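Microbial collagenase (Bacillus anthracis, PDB 5SV5) probably helps a secreted collagenase handle its collagen substrate, as a non-catalytic pre-peptidase C-terminal domain that carries bound sodium ions. Local coordinates at residues Thr15-Leu20 with Leu44-Ile49. Residues are numbered along the deposited sequence; the frame is centred on the assembly and turned at random. Where two conformers were deposited one is given.
Sequences TIKGSL and LNEYGI. With NA (sodium ion), chain B.
The Lys-17 ammonium comes in at the edge of the Glu-46 carboxylate, not over a face: OE2 takes NZ on its syn lone pair at 2.8 Å, a hydrogen-bonded salt bridge in the modelled conformer of this exposed lysine, which has a second one, and Lys-17 CE lies 3.4 Å from OE2. The other oxygen, OE1, bonds to the Thr-99 hydroxyl, so here both oxygens are held and the rotation of the carboxylate is restrained. Both side chains run extended beyond CG and cross at about a right angle. A second flat group, the Asn-45 amide, braces the loop that presents Glu-46. Its OD1 accepts the Ile-49 N, tilted 19° from the carbonyl plane, while its ND2 reaches the Ile-49 O at 2.8 Å, nearly in the amide plane. With CG opposite its own backbone N (chi1 179°), Asn-45 spans the type I turn 45-48, which the Gly-48 N to Asn-45 O bond also closes. The Ser-19 O, 2.3 Å from a sodium ion shared with Asp-24 and Asp-27, belongs to a separate site. This surface ion pair illustrates side chains spanning a strand: from edge strand 14-20, Lys-17 reaches past antiparallel strand 98-104 to Glu-46, in the turn following strand 37-45.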
ATOM      1  N   THR A  15      10.024   5.057   4.127  0.60  7.86           N
ATOM      2  CA  THR A  15       9.014   5.702   4.932  0.60  8.11           C
ATOM      3  C   THR A  15       8.579   6.945   4.164  0.60  7.80           C
ATOM      4  O   THR A  15       9.411   7.820   3.901  0.60  8.51           O
ATOM      5  CB  THR A  15       9.563   6.061   6.303  0.60  9.78           C
ATOM      6  OG1 THR A  15      10.118   4.886   6.915  0.60 12.03           O
ATOM      7  CG2 THR A  15       8.445   6.581   7.155  0.60 10.21           C
ATOM      8  N   ILE A  16       7.296   7.029   3.810  1.00  8.04           N
ATOM      9  CA  ILE A  16       6.810   8.142   3.004  1.00  8.40           C
ATOM     10  C   ILE A  16       5.376   8.490   3.379  1.00  8.48           C
ATOM     11  O   ILE A  16       4.547   7.599   3.599  1.00  9.15           O
ATOM     12  CB  ILE A  16       6.946   7.787   1.491  1.00  9.36           C
ATOM     13  CG1 ILE A  16       6.705   9.014   0.613  1.00 10.90           C
ATOM     14  CG2 ILE A  16       6.056   6.606   1.089  1.00  9.73           C
ATOM     15  CD1 ILE A  16       7.158   8.810  -0.826  1.00 12.84           C
ATOM     16  N   LYS A  17       5.083   9.784   3.470  0.50  8.95           N
ATOM     17  CA  LYS A  17       3.725  10.223   3.763  0.50  9.35           C
ATOM     18  C   LYS A  17       2.955  10.561   2.494  0.50  9.37           C
ATOM     19  O   LYS A  17       3.527  11.039   1.495  0.50  9.99           O
ATOM     20  CB  LYS A  17       3.701  11.398   4.738  0.50 10.48           C
ATOM     21  CG  LYS A  17       4.164  11.052   6.146  0.50 11.10           C
ATOM     22  CD  LYS A  17       3.491  11.955   7.176  0.50 12.35           C
ATOM     23  CE  LYS A  17       4.086  11.819   8.573  0.50 12.77           C
ATOM     24  NZ  LYS A  17       3.263  12.462   9.633  0.50 14.18           N
ATOM     25  N   GLY A  18       1.649  10.324   2.552  1.00  9.21           N
ATOM     26  CA  GLY A  18       0.750  10.628   1.455  1.00  9.46           C
ATOM     27  C   GLY A  18      -0.573  11.140   1.998  1.00  9.51           C
ATOM     28  O   GLY A  18      -0.758  11.275   3.235  1.00  9.55           O
ATOM     29  N   SER A  19      -1.494  11.446   1.096  1.00  8.50           N
ATOM     30  CA  SER A  19      -2.809  11.870   1.509  1.00  8.90           C
ATOM     31  C   SER A  19      -3.846  11.330   0.554  1.00  8.46           C
ATOM     32  O   SER A  19      -3.560  11.039  -0.618  1.00  9.40           O
ATOM     33  CB  SER A  19      -2.904  13.390   1.614  1.00 11.03           C
ATOM     34  OG  SER A  19      -2.776  13.980   0.347  1.00 12.61           O
ATOM     35  N   LEU A  20      -5.064  11.204   1.080  1.00  8.22           N
ATOM     36  CA  LEU A  20      -6.234  10.758   0.324  1.00  8.58           C
ATOM     37  C   LEU A  20      -7.333  11.777   0.617  1.00  8.66           C
ATOM     38  O   LEU A  20      -8.264  11.517   1.381  1.00  9.75           O
ATOM     39  CB  LEU A  20      -6.640   9.333   0.707  1.00  8.79           C
ATOM     40  CG  LEU A  20      -5.577   8.255   0.440  1.00  8.86           C
ATOM     41  CD1 LEU A  20      -5.997   6.946   1.086  1.00 10.39           C
ATOM     42  CD2 LEU A  20      -5.317   8.049  -1.041  1.00  9.71           C
ATOM     43  N   LEU A  44       0.084   4.030   8.579  1.00  6.77           N
ATOM     44  CA  LEU A  44      -0.499   4.719   9.729  1.00  7.16           C
ATOM     45  C   LEU A  44      -1.618   5.609   9.202  1.00  6.93           C
ATOM     46  O   LEU A  44      -1.386   6.532   8.416  1.00  7.57           O
ATOM     47  CB  LEU A  44       0.559   5.537  10.471  1.00  7.95           C
ATOM     48  CG  LEU A  44       1.763   4.702  10.944  1.00  9.92           C
ATOM     49  CD1 LEU A  44       2.793   5.573  11.647  1.00 11.39           C
ATOM     50  CD2 LEU A  44       1.383   3.482  11.758  1.00 13.30           C
ATOM     51  N   ASN A  45      -2.834   5.303   9.646  1.00  7.04           N
ATOM     52  CA  ASN A  45      -4.069   5.979   9.238  1.00  7.13           C
ATOM     53  C   ASN A  45      -4.262   7.143  10.200  1.00  7.23           C
ATOM     54  O   ASN A  45      -4.933   7.018  11.233  1.00  7.95           O
ATOM     55  CB  ASN A  45      -5.199   4.951   9.302  1.00  7.77           C
ATOM     56  CG  ASN A  45      -6.554   5.494   8.937  1.00  7.26           C
ATOM     57  OD1 ASN A  45      -6.718   6.641   8.509  1.00  7.67           O
ATOM     58  ND2 ASN A  45      -7.555   4.646   9.108  1.00  8.30           N
ATOM     59  N   GLU A  46      -3.646   8.279   9.875  1.00  7.17           N
ATOM     60  CA  GLU A  46      -3.495   9.365  10.836  1.00  7.88           C
ATOM     61  C   GLU A  46      -4.809   9.984  11.288  1.00  8.11           C
ATOM     62  O   GLU A  46      -4.908  10.419  12.436  1.00 10.30           O
ATOM     63  CB  GLU A  46      -2.533  10.422  10.284  1.00  8.58           C
ATOM     64  CG  GLU A  46      -1.133   9.869  10.019  1.00  9.57           C
ATOM     65  CD  GLU A  46      -0.127  10.905   9.553  1.00 11.64           C
ATOM     66  OE1 GLU A  46      -0.531  11.980   9.040  1.00 13.80           O
ATOM     67  OE2 GLU A  46       1.087  10.638   9.705  1.00 14.27           O
ATOM     68  N   TYR A  47      -5.794  10.052  10.403  1.00  7.88           N
ATOM     69  CA  TYR A  47      -7.100  10.644  10.732  1.00  8.69           C
ATOM     70  C   TYR A  47      -8.195   9.608  10.934  1.00  8.77           C
ATOM     71  O   TYR A  47      -9.354   9.968  11.135  1.00 10.23           O
ATOM     72  CB  TYR A  47      -7.486  11.712   9.693  1.00  9.44           C
ATOM     73  CG  TYR A  47      -6.726  12.992   9.918  1.00 10.02           C
ATOM     74  CD1 TYR A  47      -5.423  13.138   9.471  1.00 10.46           C
ATOM     75  CD2 TYR A  47      -7.278  14.029  10.663  1.00 11.82           C
ATOM     76  CE1 TYR A  47      -4.698  14.293   9.738  1.00 11.94           C
ATOM     77  CE2 TYR A  47      -6.567  15.189  10.933  1.00 13.12           C
ATOM     78  CZ  TYR A  47      -5.278  15.318  10.467  1.00 12.85           C
ATOM     79  OH  TYR A  47      -4.565  16.472  10.722  1.00 16.03           O
ATOM     80  N   GLY A  48      -7.842   8.322  10.926  1.00  8.33           N
ATOM     81  CA  GLY A  48      -8.814   7.284  11.239  1.00  9.04           C
ATOM     82  C   GLY A  48      -9.948   7.197  10.249  1.00  9.24           C
ATOM     83  O   GLY A  48     -11.080   6.948  10.644  1.00 11.50           O
ATOM     84  N   ILE A  49      -9.647   7.383   8.961  1.00  8.84           N
ATOM     85  CA  ILE A  49     -10.666   7.293   7.921  1.00  8.90           C
ATOM     86  C   ILE A  49     -10.843   5.840   7.481  1.00  8.49           C
ATOM     87  O   ILE A  49     -10.136   4.931   7.938  1.00  8.78           O
ATOM     88  CB  ILE A  49     -10.327   8.205   6.702  1.00  9.49           C
ATOM     89  CG1 ILE A  49      -9.084   7.721   5.930  1.00  9.13           C
ATOM     90  CG2 ILE A  49     -10.152   9.648   7.163  1.00 11.23           C
ATOM     91  CD1 ILE A  49      -8.894   8.398   4.592  1.00 11.14           C
TER
HETATM   92 NA    NA B1001      -2.511  10.864  -2.647  1.00 11.72          NA
HETATM   93  O   HOH W   1      -0.415  11.304  -1.582  1.00 19.00           O
HETATM   94  O   HOH W   2      -1.431  12.643  -3.896  1.00 29.87           O